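Local coordinates for ABC transporter substrate-binding protein (Staphylococcus aureus subsp. aureus NCTC 8325, PDB 3UN6) that probably serves as the zinc-binding, substrate-capturing component of an ABC-type import system, although its physiological ligand is not established, at residues T148-L151 with L152-L156; K161-P164 with G165-S168. One frame throughout, in Å; residues are numbered along the deposited sequence. Where two conformers were deposited one is given.

Overall arrangement
Contacts 1 and 2 follow one another along a single beta-alpha-beta unit, strand 138-142, helix 148-159 and strand 167-171, within the NMT1-like, periplasmic-binding-protein type fold. Contact 1 is the first two turns of the helix; contact 2 is the turn that returns the chain to the sheet. Their centres lie about 12 Å apart, and they touch where L153 O packs 3.8 Å from F167 CE2. The helix start faces the metal site: the side chain of H149 comes to about 4 Å from a bound zinc ion at the nearest atoms, near the zinc ligands H46 and C220. Contact 2 lies at the far end of the unit, away from that site.

Contact 1: residues T148-L151 with L152-L156; sequences THYL and LLEEL
Y150 sends its ring off with CG anti to the backbone N (chi1 170°), while E154, one turn later, sets CG beside its own N (chi1 -79°) and then bends at chi2. Together these torsions lay the methylene E154 CG over one face of the Y150 ring, toward its rim, as a CH-pi contact 4.0 Å from the ring centroid; the closest ring atom is CZ, 3.7 Å from E154 CG. The carboxylate lies nearly parallel to the ring, the planes 12° apart. Its oxygens are taken up by R157 in a salt bridge and by the hydroxyl of Y169, whose ring also meets Y150 edge-to-face.

The pair is one turn apart at the start of helix 148-159, the helix of a beta-alpha-beta unit. The first turns of this helix are held by regular backbone bonds, from L152 N to T148 O (2.8 Å) through E155 N to L151 O (2.9 Å). T148 CG2 packs against L152 CD1 at 4.0 Å. T148 OG1 is hydrogen-bonded to Y219 O and E95 OE2, while the H149 side chain lies near the zinc site with its NE2 hydrogen-bonded to N118 OD1. L153 CB and CG rest on H149 O, each at 3.6 Å.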
# COMPACT_ATOMS: atom_id res chain seq x y z
N THR A 148 3.23 -7.22 0.87
CA THR A 148 3.35 -7.35 2.32
C THR A 148 2.22 -8.25 2.85
O THR A 148 2.34 -8.87 3.89
CB THR A 148 3.30 -5.95 2.95
OG1 THR A 148 4.48 -5.25 2.58
CG2 THR A 148 3.19 -5.98 4.52
N HIS A 149 1.12 -8.31 2.11
CA HIS A 149 -0.03 -9.15 2.46
C HIS A 149 0.35 -10.61 2.46
O HIS A 149 0.01 -11.33 3.40
CB HIS A 149 -1.17 -8.84 1.49
CG HIS A 149 -1.43 -7.38 1.38
ND1 HIS A 149 -0.84 -6.59 0.41
CD2 HIS A 149 -2.11 -6.54 2.19
CE1 HIS A 149 -1.19 -5.34 0.60
NE2 HIS A 149 -1.97 -5.27 1.67
N TYR A 150 1.07 -11.06 1.43
CA TYR A 150 1.59 -12.43 1.40
C TYR A 150 2.49 -12.68 2.63
O TYR A 150 2.39 -13.72 3.28
CB TYR A 150 2.43 -12.67 0.13
CG TYR A 150 3.21 -13.97 0.13
CD1 TYR A 150 4.57 -14.01 0.41
CD2 TYR A 150 2.56 -15.19 -0.12
CE1 TYR A 150 5.27 -15.22 0.40
CE2 TYR A 150 3.24 -16.37 -0.13
CZ TYR A 150 4.59 -16.39 0.14
OH TYR A 150 5.22 -17.60 0.12
N LEU A 151 3.35 -11.73 2.94
CA LEU A 151 4.26 -11.86 4.07
C LEU A 151 3.51 -11.91 5.40
O LEU A 151 3.85 -12.69 6.28
CB LEU A 151 5.29 -10.72 4.09
CG LEU A 151 6.13 -10.61 2.81
CD1 LEU A 151 7.04 -9.37 2.87
CD2 LEU A 151 6.95 -11.88 2.55
N LEU A 152 2.50 -11.06 5.55
CA LEU A 152 1.71 -11.03 6.78
C LEU A 152 1.02 -12.37 7.00
O LEU A 152 1.03 -12.92 8.12
CB LEU A 152 0.66 -9.91 6.71
CG LEU A 152 1.13 -8.47 6.93
CD1 LEU A 152 0.07 -7.47 6.46
CD2 LEU A 152 1.48 -8.26 8.41
N LEU A 153 0.46 -12.91 5.93
CA LEU A 153 -0.25 -14.17 6.02
C LEU A 153 0.67 -15.33 6.34
O LEU A 153 0.32 -16.18 7.15
CB LEU A 153 -1.06 -14.43 4.76
CG LEU A 153 -2.40 -13.70 4.65
CD1 LEU A 153 -2.91 -13.78 3.15
CD2 LEU A 153 -3.39 -14.31 5.60
N GLU A 154 1.86 -15.34 5.74
CA GLU A 154 2.83 -16.38 6.04
C GLU A 154 3.34 -16.28 7.47
O GLU A 154 3.65 -17.30 8.10
CB GLU A 154 4.00 -16.32 5.05
CG GLU A 154 3.67 -16.94 3.73
CD GLU A 154 3.49 -18.43 3.85
OE1 GLU A 154 4.51 -19.13 4.00
OE2 GLU A 154 2.35 -18.91 3.75
N GLU A 155 3.47 -15.07 7.97
CA GLU A 155 3.91 -14.90 9.35
C GLU A 155 2.80 -15.35 10.29
O GLU A 155 3.08 -15.97 11.33
CB GLU A 155 4.31 -13.46 9.62
CG GLU A 155 4.81 -13.21 11.06
CD GLU A 155 5.95 -14.13 11.45
OE1 GLU A 155 6.81 -14.42 10.59
OE2 GLU A 155 5.98 -14.58 12.63
N LEU A 156 1.55 -15.09 9.91
CA LEU A 156 0.42 -15.51 10.73
C LEU A 156 0.34 -17.02 10.69
O LEU A 156 0.07 -17.65 11.70
CB LEU A 156 -0.91 -14.86 10.26
CG LEU A 156 -2.18 -15.40 10.93
CD1 LEU A 156 -2.14 -15.19 12.42
CD2 LEU A 156 -3.44 -14.78 10.36

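Contact 2: residues K161-P164 with G165-S168; sequences KIKP and GHFS
K163 and H166 are the outer residues of a type II beta turn, with P164 and G165 at its corners, that reverses the chain between helix 148-159 and strand 167-171 of the beta-alpha-beta unit. The turn follows a Schellman motif, in which K161 takes a positive phi (57°) as the chain leaves the helix.

The backbone bond that closes the turn runs from H166 N to K163 O, 3.0 Å long and bent to 146° at the hydrogen, with the donor tilted from the carbonyl plane. The positive phi of G165 (84°) is that of the third position of a type II turn.

Apolar contacts gather round I162, whose CG2 lies anti to the backbone N, an arrangement that puts it against the side chains of H166 and F167. This methyl touches H166 CB at 3.7 Å and sits at the edge of the imidazole, near the ring plane. It also meets F167 CE1 at 3.9 Å, the two side chains crossing at about a right angle. F167 continues toward F140 of the neighbouring strand and packs on R157 of the helix.

Polar partners come from the loop before strand 138-142 and from the helix. H166 NE2 is hydrogen-bonded to G135 O, which, with the contact to Y138, restricts the turning of the ring; the imidazole stands about perpendicular to the Y138 ring. K163 N is hydrogen-bonded to N133 OD1, and I162 O receives a bond from R157 NH1.

The exposed side of the turn carries the aliphatic chain of K163, extended beyond CG and crossing the imidazole at a slant, with K163 CE 3.5 Å from H166 CD2.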
# COMPACT_ATOMS: atom_id res chain seq x y z
N LYS A 161 1.31 -21.87 14.01
CA LYS A 161 1.96 -23.18 13.91
C LYS A 161 1.32 -24.10 12.85
O LYS A 161 1.24 -25.30 13.04
CB LYS A 161 2.02 -23.87 15.28
CG LYS A 161 2.76 -23.09 16.35
CD LYS A 161 2.92 -23.88 17.63
CE LYS A 161 3.72 -23.12 18.68
NZ LYS A 161 3.93 -23.92 19.97
N ILE A 162 0.87 -23.51 11.75
CA ILE A 162 0.27 -24.25 10.62
C ILE A 162 1.41 -24.61 9.63
O ILE A 162 2.33 -23.82 9.42
CB ILE A 162 -0.87 -23.42 10.00
CG1 ILE A 162 -2.03 -23.27 10.99
CG2 ILE A 162 -1.37 -24.01 8.67
CD1 ILE A 162 -2.73 -24.52 11.32
N LYS A 163 1.36 -25.81 9.06
CA LYS A 163 2.42 -26.26 8.15
C LYS A 163 2.50 -25.46 6.86
O LYS A 163 1.48 -25.00 6.33
CB LYS A 163 2.30 -27.77 7.85
CG LYS A 163 1.08 -28.15 7.02
CD LYS A 163 0.85 -29.67 7.03
CE LYS A 163 -0.35 -30.03 6.17
NZ LYS A 163 -0.64 -31.50 6.27
N PRO A 164 3.74 -25.28 6.35
CA PRO A 164 3.98 -24.58 5.11
C PRO A 164 3.18 -25.23 4.00
O PRO A 164 3.08 -26.46 3.95
CB PRO A 164 5.47 -24.77 4.86
CG PRO A 164 6.04 -25.28 6.10
CD PRO A 164 4.96 -25.85 6.92
N GLY A 165 2.60 -24.42 3.13
CA GLY A 165 1.78 -24.94 2.04
C GLY A 165 0.34 -25.22 2.45
O GLY A 165 -0.46 -25.61 1.61
N HIS A 166 -0.01 -25.04 3.72
CA HIS A 166 -1.41 -25.32 4.12
C HIS A 166 -2.28 -24.06 3.92
O HIS A 166 -3.49 -24.11 4.07
CB HIS A 166 -1.51 -25.91 5.52
CG HIS A 166 -2.69 -26.82 5.70
ND1 HIS A 166 -3.72 -26.56 6.58
CD2 HIS A 166 -3.02 -27.99 5.09
CE1 HIS A 166 -4.62 -27.53 6.52
NE2 HIS A 166 -4.22 -28.40 5.61
N PHE A 167 -1.63 -22.94 3.60
CA PHE A 167 -2.29 -21.71 3.16
C PHE A 167 -1.91 -21.62 1.68
O PHE A 167 -0.74 -21.73 1.33
CB PHE A 167 -1.73 -20.50 3.88
CG PHE A 167 -2.30 -20.24 5.25
CD1 PHE A 167 -2.93 -21.22 5.98
CD2 PHE A 167 -2.07 -19.01 5.85
CE1 PHE A 167 -3.41 -20.96 7.26
CE2 PHE A 167 -2.54 -18.74 7.13
CZ PHE A 167 -3.21 -19.73 7.83
N SER A 168 -2.91 -21.45 0.82
CA SER A 168 -2.71 -21.34 -0.62
C SER A 168 -3.13 -19.93 -0.99
O SER A 168 -4.14 -19.44 -0.50
CB SER A 168 -3.56 -22.37 -1.36
OG SER A 168 -3.32 -22.31 -2.75